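Local atomic coordinates of exotoxin type A (Streptococcus pyogenes phage T12, PDB entry 1FNU), a protein that acts as a superantigenic exotoxin, probably cross-linking MHC class II molecules and T-cell receptors as its relatives in the staphylococcal and streptococcal toxin family do. Residues 140-145 / 182-187. Sequence-based numbering, arbitrary orientation.
Sequences VTAQEL and FWFDFF
Two residues past Ala142, whose methyl touches the rings of Phe182 and Phe184, the carboxylate oxygen OE2 of Glu144 is gripped by a salt bridge to Lys148 and a hydrogen bond with Thr135 OG1, while Lys137 pairs with OE1; the two lysines and the hydroxyl probably offset much of the buried carboxylate's charge. On the same turn, Thr141 N-caps the helix that starts at Ala142: its OG1 accepts from Glu144 N at 3.0 Å, with a fairly straight N-H...O angle of 159°. The contact itself is apolar and small, burying 106 Å² in all, and no hydrogen bond crosses it. Ala142 CB reaches the rim of both rings, close to each ring plane, 3.8 Å from Phe182 CE1 and 3.8 Å from Phe184 CE2. Phe182 holds CG between its backbone N and carbonyl carbon (chi1 56°), whereas in Phe184 CG stands anti to the carbonyl carbon; from these different rotations both rings still present an edge to the one methyl. Beyond them the strand ends in an Asx turn, where Asp185 OD1 accepts from Phe187 N at 2.9 Å, the donor lying above the carboxylate plane. Phe174 of strand 169-176 touches Ala142 and Leu145 and meets the Phe182 ring with planes at about 30°, while Phe184 and Phe186 also rest on Asp146 and Arg150. This is a small part of the buried helix-sheet interface of the beta-grasp domain: the first turn of helix 142-157 packs against edge strand 182-185 and its neighbour, the antiparallel strand 169-176.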
ATOM      1  N   VAL A 140       6.047 -17.897  28.964  1.00 27.31           N
ATOM      2  CA  VAL A 140       5.650 -16.580  28.461  1.00 26.38           C
ATOM      3  C   VAL A 140       6.544 -16.141  27.336  1.00 25.69           C
ATOM      4  O   VAL A 140       7.733 -16.491  27.340  1.00 25.56           O
ATOM      5  CB  VAL A 140       5.820 -15.583  29.563  1.00 26.38           C
ATOM      6  CG1 VAL A 140       4.959 -15.982  30.675  1.00 26.47           C
ATOM      7  CG2 VAL A 140       7.202 -15.625  30.075  1.00 26.27           C
ATOM      8  N   THR A 141       6.023 -15.400  26.362  1.00 24.78           N
ATOM      9  CA  THR A 141       6.956 -14.958  25.330  1.00 24.06           C
ATOM     10  C   THR A 141       7.852 -13.871  25.894  1.00 23.53           C
ATOM     11  O   THR A 141       7.474 -13.185  26.798  1.00 23.33           O
ATOM     12  CB  THR A 141       6.283 -14.380  24.031  1.00 23.97           C
ATOM     13  OG1 THR A 141       5.680 -13.125  24.321  1.00 23.85           O
ATOM     14  CG2 THR A 141       5.225 -15.358  23.478  1.00 23.83           C
ATOM     15  N   ALA A 142       9.082 -13.784  25.380  1.00 23.25           N
ATOM     16  CA  ALA A 142      10.018 -12.713  25.773  1.00 22.83           C
ATOM     17  C   ALA A 142       9.260 -11.360  25.433  1.00 22.52           C
ATOM     18  O   ALA A 142       9.305 -10.349  26.181  1.00 22.47           O
ATOM     19  CB  ALA A 142      11.291 -12.843  24.923  1.00 22.85           C
ATOM     20  N   GLN A 143       8.556 -11.370  24.300  1.00 21.90           N
ATOM     21  CA  GLN A 143       7.816 -10.199  23.925  1.00 21.36           C
ATOM     22  C   GLN A 143       6.954  -9.657  25.083  1.00 21.02           C
ATOM     23  O   GLN A 143       6.975  -8.443  25.452  1.00 20.95           O
ATOM     24  CB  GLN A 143       6.921 -10.501  22.675  1.00 21.12           C
ATOM     25  CG  GLN A 143       6.189  -9.248  22.141  1.00 20.69           C
ATOM     26  CD  GLN A 143       5.327  -9.458  20.944  1.00 20.43           C
ATOM     27  OE1 GLN A 143       5.166 -10.569  20.456  1.00 20.42           O
ATOM     28  NE2 GLN A 143       4.728  -8.382  20.464  1.00 20.43           N
ATOM     29  N   GLU A 144       6.154 -10.521  25.662  1.00 20.55           N
ATOM     30  CA  GLU A 144       5.303 -10.022  26.712  1.00 20.41           C
ATOM     31  C   GLU A 144       6.092  -9.355  27.880  1.00 20.06           C
ATOM     32  O   GLU A 144       5.730  -8.285  28.424  1.00 19.77           O
ATOM     33  CB  GLU A 144       4.404 -11.160  27.230  1.00 20.70           C
ATOM     34  CG  GLU A 144       3.812 -10.903  28.576  1.00 21.27           C
ATOM     35  CD  GLU A 144       2.834 -12.018  29.039  1.00 21.67           C
ATOM     36  OE1 GLU A 144       2.447 -12.873  28.208  1.00 21.83           O
ATOM     37  OE2 GLU A 144       2.430 -12.018  30.236  1.00 21.79           O
ATOM     38  N   LEU A 145       7.203  -9.960  28.216  1.00 19.74           N
ATOM     39  CA  LEU A 145       7.981  -9.447  29.359  1.00 19.64           C
ATOM     40  C   LEU A 145       8.679  -8.133  29.038  1.00 19.58           C
ATOM     41  O   LEU A 145       8.726  -7.242  29.893  1.00 19.90           O
ATOM     42  CB  LEU A 145       8.964 -10.499  29.764  1.00 19.30           C
ATOM     43  CG  LEU A 145       8.240 -11.769  30.246  1.00 19.22           C
ATOM     44  CD1 LEU A 145       9.312 -12.742  30.519  1.00 19.18           C
ATOM     45  CD2 LEU A 145       7.489 -11.612  31.469  1.00 19.30           C
ATOM     46  N   PHE A 182      19.728 -14.209  25.353  1.00 29.42           N
ATOM     47  CA  PHE A 182      19.528 -13.390  24.138  1.00 28.36           C
ATOM     48  C   PHE A 182      19.150 -11.938  24.477  1.00 27.74           C
ATOM     49  O   PHE A 182      18.833 -11.596  25.637  1.00 27.57           O
ATOM     50  CB  PHE A 182      18.509 -14.050  23.129  1.00 28.32           C
ATOM     51  CG  PHE A 182      17.168 -14.358  23.715  1.00 28.27           C
ATOM     52  CD1 PHE A 182      16.169 -13.414  23.763  1.00 28.24           C
ATOM     53  CD2 PHE A 182      16.951 -15.572  24.337  1.00 28.35           C
ATOM     54  CE1 PHE A 182      14.972 -13.663  24.432  1.00 28.27           C
ATOM     55  CE2 PHE A 182      15.750 -15.859  25.031  1.00 28.30           C
ATOM     56  CZ  PHE A 182      14.755 -14.900  25.083  1.00 28.37           C
ATOM     57  N   TRP A 183      19.173 -11.051  23.492  1.00 26.83           N
ATOM     58  CA  TRP A 183      18.858  -9.722  23.907  1.00 26.13           C
ATOM     59  C   TRP A 183      18.199  -8.974  22.785  1.00 25.44           C
ATOM     60  O   TRP A 183      18.242  -9.449  21.648  1.00 25.36           O
ATOM     61  CB  TRP A 183      20.125  -8.994  24.414  1.00 26.22           C
ATOM     62  CG  TRP A 183      21.214  -8.998  23.451  1.00 26.24           C
ATOM     63  CD1 TRP A 183      22.248  -9.887  23.356  1.00 26.36           C
ATOM     64  CD2 TRP A 183      21.396  -8.054  22.389  1.00 26.37           C
ATOM     65  NE1 TRP A 183      23.075  -9.546  22.298  1.00 26.29           N
ATOM     66  CE2 TRP A 183      22.568  -8.424  21.689  1.00 26.30           C
ATOM     67  CE3 TRP A 183      20.678  -6.918  21.960  1.00 26.29           C
ATOM     68  CZ2 TRP A 183      23.045  -7.699  20.570  1.00 26.38           C
ATOM     69  CZ3 TRP A 183      21.163  -6.191  20.835  1.00 26.40           C
ATOM     70  CH2 TRP A 183      22.330  -6.588  20.163  1.00 26.30           C
ATOM     71  N   PHE A 184      17.517  -7.877  23.136  1.00 24.59           N
ATOM     72  CA  PHE A 184      16.826  -7.033  22.152  1.00 23.73           C
ATOM     73  C   PHE A 184      17.347  -5.590  22.334  1.00 23.32           C
ATOM     74  O   PHE A 184      17.459  -5.112  23.474  1.00 23.23           O
ATOM     75  CB  PHE A 184      15.302  -6.979  22.402  1.00 23.32           C
ATOM     76  CG  PHE A 184      14.601  -8.311  22.392  1.00 22.84           C
ATOM     77  CD1 PHE A 184      14.950  -9.292  21.525  1.00 22.43           C
ATOM     78  CD2 PHE A 184      13.539  -8.535  23.259  1.00 22.74           C
ATOM     79  CE1 PHE A 184      14.250 -10.506  21.526  1.00 22.39           C
ATOM     80  CE2 PHE A 184      12.838  -9.777  23.233  1.00 22.59           C
ATOM     81  CZ  PHE A 184      13.218 -10.715  22.373  1.00 22.40           C
ATOM     82  N   ASP A 185      17.655  -4.915  21.216  1.00 22.82           N
ATOM     83  CA  ASP A 185      18.069  -3.500  21.207  1.00 22.28           C
ATOM     84  C   ASP A 185      16.834  -2.592  21.451  1.00 21.97           C
ATOM     85  O   ASP A 185      15.845  -2.689  20.710  1.00 21.88           O
ATOM     86  CB  ASP A 185      18.664  -3.156  19.854  1.00 22.36           C
ATOM     87  CG  ASP A 185      19.494  -1.940  19.917  1.00 22.37           C
ATOM     88  OD1 ASP A 185      19.079  -1.036  20.700  1.00 22.52           O
ATOM     89  OD2 ASP A 185      20.525  -1.880  19.214  1.00 22.41           O
ATOM     90  N   PHE A 186      16.853  -1.756  22.485  1.00 21.61           N
ATOM     91  CA  PHE A 186      15.735  -0.864  22.733  1.00 21.32           C
ATOM     92  C   PHE A 186      15.556   0.160  21.613  1.00 21.02           C
ATOM     93  O   PHE A 186      14.516   0.776  21.518  1.00 20.97           O
ATOM     94  CB  PHE A 186      15.855  -0.099  24.056  1.00 21.37           C
ATOM     95  CG  PHE A 186      15.576  -0.930  25.313  1.00 21.59           C
ATOM     96  CD1 PHE A 186      14.955  -2.166  25.246  1.00 21.68           C
ATOM     97  CD2 PHE A 186      15.825  -0.391  26.572  1.00 21.72           C
ATOM     98  CE1 PHE A 186      14.564  -2.871  26.383  1.00 21.61           C
ATOM     99  CE2 PHE A 186      15.432  -1.092  27.764  1.00 21.90           C
ATOM    100  CZ  PHE A 186      14.793  -2.350  27.653  1.00 21.73           C
ATOM    101  N   PHE A 187      16.571   0.326  20.777  1.00 20.78           N
ATOM    102  CA  PHE A 187      16.518   1.323  19.728  1.00 20.67           C
ATOM    103  C   PHE A 187      16.670   0.779  18.315  1.00 20.52           C
ATOM    104  O   PHE A 187      17.463  -0.118  18.058  1.00 20.61           O
ATOM    105  CB  PHE A 187      17.596   2.411  20.000  1.00 20.52           C
ATOM    106  CG  PHE A 187      17.401   3.126  21.292  1.00 20.58           C
ATOM    107  CD1 PHE A 187      16.304   3.954  21.488  1.00 20.59           C
ATOM    108  CD2 PHE A 187      18.258   2.933  22.338  1.00 20.60           C
ATOM    109  CE1 PHE A 187      16.038   4.592  22.746  1.00 20.71           C
ATOM    110  CE2 PHE A 187      18.012   3.570  23.626  1.00 20.70           C
ATOM    111  CZ  PHE A 187      16.904   4.385  23.816  1.00 20.66           C
TER